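Local coordinates for D-ribulose-5-phosphate 3-epimerase, putative (Plasmodium falciparum, PDB 1TQX), which probably interconverts D-ribulose 5-phosphate and D-xylulose 5-phosphate, acting as a metal-dependent 3-epimerase that holds one divalent metal ion per subunit, at residues 18-21 against 22-26; 209-212 against 213-217. One frame throughout, in Å; residues are numbered along the deposited sequence.

Contact 1: residues 18-21 against 22-26; sequences SKLA and EETQR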
# COMPACT_ATOMS: atom_id res chain seq x y z
N SER A 18 -7.84 -10.88 14.67
CA SER A 18 -7.70 -12.18 15.33
C SER A 18 -8.41 -13.23 14.47
O SER A 18 -8.45 -14.41 14.81
CB SER A 18 -8.30 -12.16 16.74
OG SER A 18 -9.69 -11.91 16.72
N LYS A 19 -8.99 -12.77 13.36
CA LYS A 19 -9.67 -13.63 12.39
C LYS A 19 -9.18 -13.19 11.01
O LYS A 19 -9.96 -13.04 10.07
CB LYS A 19 -11.19 -13.46 12.49
CG LYS A 19 -11.79 -13.97 13.79
CD LYS A 19 -13.31 -13.83 13.81
CE LYS A 19 -13.89 -14.43 15.09
NZ LYS A 19 -15.37 -14.39 15.11
N LEU A 20 -7.86 -12.99 10.92
CA LEU A 20 -7.21 -12.53 9.69
C LEU A 20 -7.56 -13.37 8.47
O LEU A 20 -7.98 -12.84 7.44
CB LEU A 20 -5.69 -12.51 9.87
CG LEU A 20 -4.86 -11.42 9.18
CD1 LEU A 20 -3.42 -11.90 9.05
CD2 LEU A 20 -5.41 -11.09 7.82
N ALA A 21 -7.38 -14.68 8.58
CA ALA A 21 -7.68 -15.58 7.47
C ALA A 21 -9.13 -15.43 7.00
O ALA A 21 -9.40 -15.33 5.81
CB ALA A 21 -7.41 -17.03 7.88
N GLU A 22 -10.06 -15.39 7.95
CA GLU A 22 -11.48 -15.27 7.61
C GLU A 22 -11.79 -13.95 6.91
O GLU A 22 -12.51 -13.92 5.91
CB GLU A 22 -12.35 -15.41 8.87
CG GLU A 22 -13.85 -15.48 8.58
CD GLU A 22 -14.68 -15.87 9.80
OE1 GLU A 22 -15.56 -16.75 9.67
OE2 GLU A 22 -14.45 -15.30 10.89
N GLU A 23 -11.23 -12.86 7.43
CA GLU A 23 -11.44 -11.54 6.86
C GLU A 23 -10.86 -11.42 5.45
O GLU A 23 -11.46 -10.78 4.58
CB GLU A 23 -10.82 -10.47 7.78
CG GLU A 23 -11.52 -10.37 9.13
CD GLU A 23 -12.76 -9.48 9.08
OE1 GLU A 23 -13.51 -9.56 8.09
OE2 GLU A 23 -12.97 -8.72 10.04
N THR A 24 -9.70 -12.02 5.24
CA THR A 24 -9.05 -11.96 3.93
C THR A 24 -9.80 -12.80 2.90
O THR A 24 -9.93 -12.40 1.74
CB THR A 24 -7.58 -12.45 4.01
OG1 THR A 24 -6.87 -11.67 4.97
CG2 THR A 24 -6.90 -12.29 2.65
N GLN A 25 -10.29 -13.96 3.33
CA GLN A 25 -11.05 -14.83 2.44
C GLN A 25 -12.32 -14.09 2.04
O GLN A 25 -12.76 -14.17 0.89
CB GLN A 25 -11.39 -16.15 3.15
CG GLN A 25 -10.15 -16.99 3.49
CD GLN A 25 -10.47 -18.23 4.30
OE1 GLN A 25 -11.33 -18.22 5.18
NE2 GLN A 25 -9.76 -19.32 4.02
N ARG A 26 -12.90 -13.36 2.99
CA ARG A 26 -14.10 -12.58 2.73
C ARG A 26 -13.81 -11.51 1.68
O ARG A 26 -14.55 -11.36 0.70
CB ARG A 26 -14.57 -11.94 4.04
CG ARG A 26 -15.84 -11.12 3.96
CD ARG A 26 -16.05 -10.39 5.28
NE ARG A 26 -16.72 -9.11 5.10
CZ ARG A 26 -16.51 -8.04 5.86
NH1 ARG A 26 -15.64 -8.11 6.87
NH2 ARG A 26 -17.17 -6.91 5.62
O HOH W 1 -16.47 -15.75 12.73
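Leu20 O is gripped twice by Thr24: the backbone Thr24 N donates to it at 2.9 Å, the usual helical bond, and the hydroxyl Thr24 OG1 adds a second bond of 2.9 Å from well above the carbonyl plane. The hydroxyl can bend back because OG1 stands beside its own backbone N (chi1 -57°), which lets a threonine at a buried helix position satisfy its polar group within the helix. Leu20 CD2 lies alongside, 3.3 Å from Thr24 OG1, and both side chains point the same way, onto Leu58 of helix 52-58. These residues form the first turns of helix 20-29 in the TIM barrel, with Lys19 as N-cap residue; its carbonyl takes the helical bond from Glu23 N. Lys19 and Glu22 run side by side at the exposed surface. Their charged ends, NZ and OE2, stay 4.4 Å apart, too far for a salt bridge, yet a water joins them by accepting from Lys19 NZ and donating to Glu22 OE2. The next residue, Glu23, bends at chi2 (-84°) and forms a salt bridge with Arg26: NH1 meets the syn lone pair of OE1 at 2.9 Å, nearly in the guanidinium plane. The second oxygen, Glu23 OE2, accepts from Asn16 N, a bond that further fixes the carboxylate's rotation. Gln25 runs extended past Ala21 O, and its NE2 donates to Tyr61 O.

Contact 2: residues 209-212 against 213-217; sequences DPKY and VIDTM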
# COMPACT_ATOMS: atom_id res chain seq x y z
N ASP A 209 -22.38 -2.20 3.37
CA ASP A 209 -22.37 -3.08 2.20
C ASP A 209 -20.96 -3.03 1.60
O ASP A 209 -20.70 -2.27 0.68
CB ASP A 209 -23.40 -2.60 1.17
CG ASP A 209 -23.57 -3.57 0.02
OD1 ASP A 209 -22.66 -4.39 -0.21
OD2 ASP A 209 -24.61 -3.50 -0.67
N PRO A 210 -20.04 -3.86 2.12
CA PRO A 210 -18.65 -3.93 1.65
C PRO A 210 -18.46 -4.03 0.14
O PRO A 210 -17.65 -3.30 -0.44
CB PRO A 210 -18.09 -5.16 2.38
CG PRO A 210 -18.89 -5.19 3.65
CD PRO A 210 -20.29 -4.87 3.16
N LYS A 211 -19.19 -4.94 -0.50
CA LYS A 211 -19.05 -5.11 -1.94
C LYS A 211 -19.45 -3.85 -2.69
O LYS A 211 -18.83 -3.50 -3.70
CB LYS A 211 -19.87 -6.31 -2.42
CG LYS A 211 -19.62 -6.65 -3.88
CD LYS A 211 -20.19 -8.00 -4.26
CE LYS A 211 -20.01 -8.25 -5.75
NZ LYS A 211 -18.60 -8.09 -6.17
N TYR A 212 -20.49 -3.18 -2.21
CA TYR A 212 -20.95 -1.94 -2.84
C TYR A 212 -19.82 -0.91 -2.81
O TYR A 212 -19.54 -0.27 -3.82
CB TYR A 212 -22.16 -1.37 -2.09
CG TYR A 212 -22.43 0.09 -2.39
CD1 TYR A 212 -22.94 0.49 -3.62
CD2 TYR A 212 -22.16 1.07 -1.44
CE1 TYR A 212 -23.17 1.85 -3.90
CE2 TYR A 212 -22.38 2.42 -1.70
CZ TYR A 212 -22.88 2.80 -2.93
OH TYR A 212 -23.08 4.14 -3.19
N VAL A 213 -19.19 -0.75 -1.65
CA VAL A 213 -18.10 0.21 -1.52
C VAL A 213 -16.92 -0.13 -2.44
O VAL A 213 -16.39 0.74 -3.14
CB VAL A 213 -17.59 0.30 -0.06
CG1 VAL A 213 -16.38 1.22 0.01
CG2 VAL A 213 -18.71 0.82 0.85
N ILE A 214 -16.52 -1.40 -2.43
CA ILE A 214 -15.42 -1.85 -3.28
C ILE A 214 -15.69 -1.61 -4.76
O ILE A 214 -14.85 -1.04 -5.47
CB ILE A 214 -15.13 -3.36 -3.04
CG1 ILE A 214 -14.55 -3.56 -1.63
CG2 ILE A 214 -14.17 -3.90 -4.10
CD1 ILE A 214 -14.34 -5.01 -1.25
N ASP A 215 -16.86 -2.04 -5.24
CA ASP A 215 -17.19 -1.85 -6.66
C ASP A 215 -17.29 -0.37 -7.03
O ASP A 215 -16.80 0.05 -8.09
CB ASP A 215 -18.53 -2.53 -7.00
CG ASP A 215 -18.48 -4.04 -6.83
OD1 ASP A 215 -17.36 -4.60 -6.80
OD2 ASP A 215 -19.55 -4.67 -6.74
N THR A 216 -17.92 0.42 -6.17
CA THR A 216 -18.07 1.84 -6.43
C THR A 216 -16.69 2.48 -6.58
O THR A 216 -16.46 3.28 -7.48
CB THR A 216 -18.83 2.55 -5.29
OG1 THR A 216 -20.16 2.03 -5.21
CG2 THR A 216 -18.88 4.05 -5.52
N MET A 217 -15.78 2.11 -5.67
CA MET A 217 -14.43 2.64 -5.71
C MET A 217 -13.71 2.25 -7.00
O MET A 217 -13.07 3.09 -7.64
CB MET A 217 -13.61 2.12 -4.52
CG MET A 217 -14.02 2.63 -3.14
SD MET A 217 -13.00 1.86 -1.83
CE MET A 217 -13.20 3.02 -0.48
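One face of the Tyr212 ring carries the hydroxyl of Thr216, whose OG1 sits 3.3 Å above the ring plane, displaced toward the rim near CE1. Tyr212 CG is anti to the backbone N (chi1 162°), which carries the ring out from the helix to the place where Thr216 OG1 stands over it. Val213 crosses it at about a right angle, bringing CG2 to 4.1 Å from Tyr212 CD2. The same hydroxyl, Thr216 OG1, bonds to Tyr212 O at 2.8 Å, while Thr216 N reaches that oxygen from the opposite face of the carbonyl plane, so the carbonyl is held from two sides. This is the opening of helix 210-223, the C-terminal helix of the TIM barrel, and Asp209 is its N-cap: OD1 accepts from Tyr212 N at 3.2 Å, met from above the carboxylate plane. Proline suits the first helical position, where its missing N-H costs no helical bond. On another flank, Lys211 and Asp215, four residues apart, form a rather long salt bridge of 3.6 Å between NZ and OD2. The lysine's bend at chi4 (53°) brings NZ in front of the two carboxylate oxygens, close to their plane; NZ also donates to Leu30 O, and Asp215 OD1 pairs with Arg218. Ile214, buried, lays CG1 3.3 Å from Pro210 O and packs on Ile8 of strand 7-10, where a branched apolar side chain fits the barrel wall.

How the contacts relate
From the N terminus, the chain leaves strand 7-10 and reaches contact 1, where residues 18-26 lead into helix 20-29 and form its first turns; it then runs through all the remaining barrel strands before contact 2, residues 209-217, opens helix 210-223. Each contact spans only about two turns of its own helix and closes no long loop, so the two follow in series and neither nest nor cross. Their centres are 18 Å apart, yet they touch where Arg26 NH2 packs against Pro210 CG. The first and last barrel helices thus become neighbours, contact 1 facing helix 52-58 and contact 2 facing strand 7-10 and helix 184-193, with helix 202-205 touched by both.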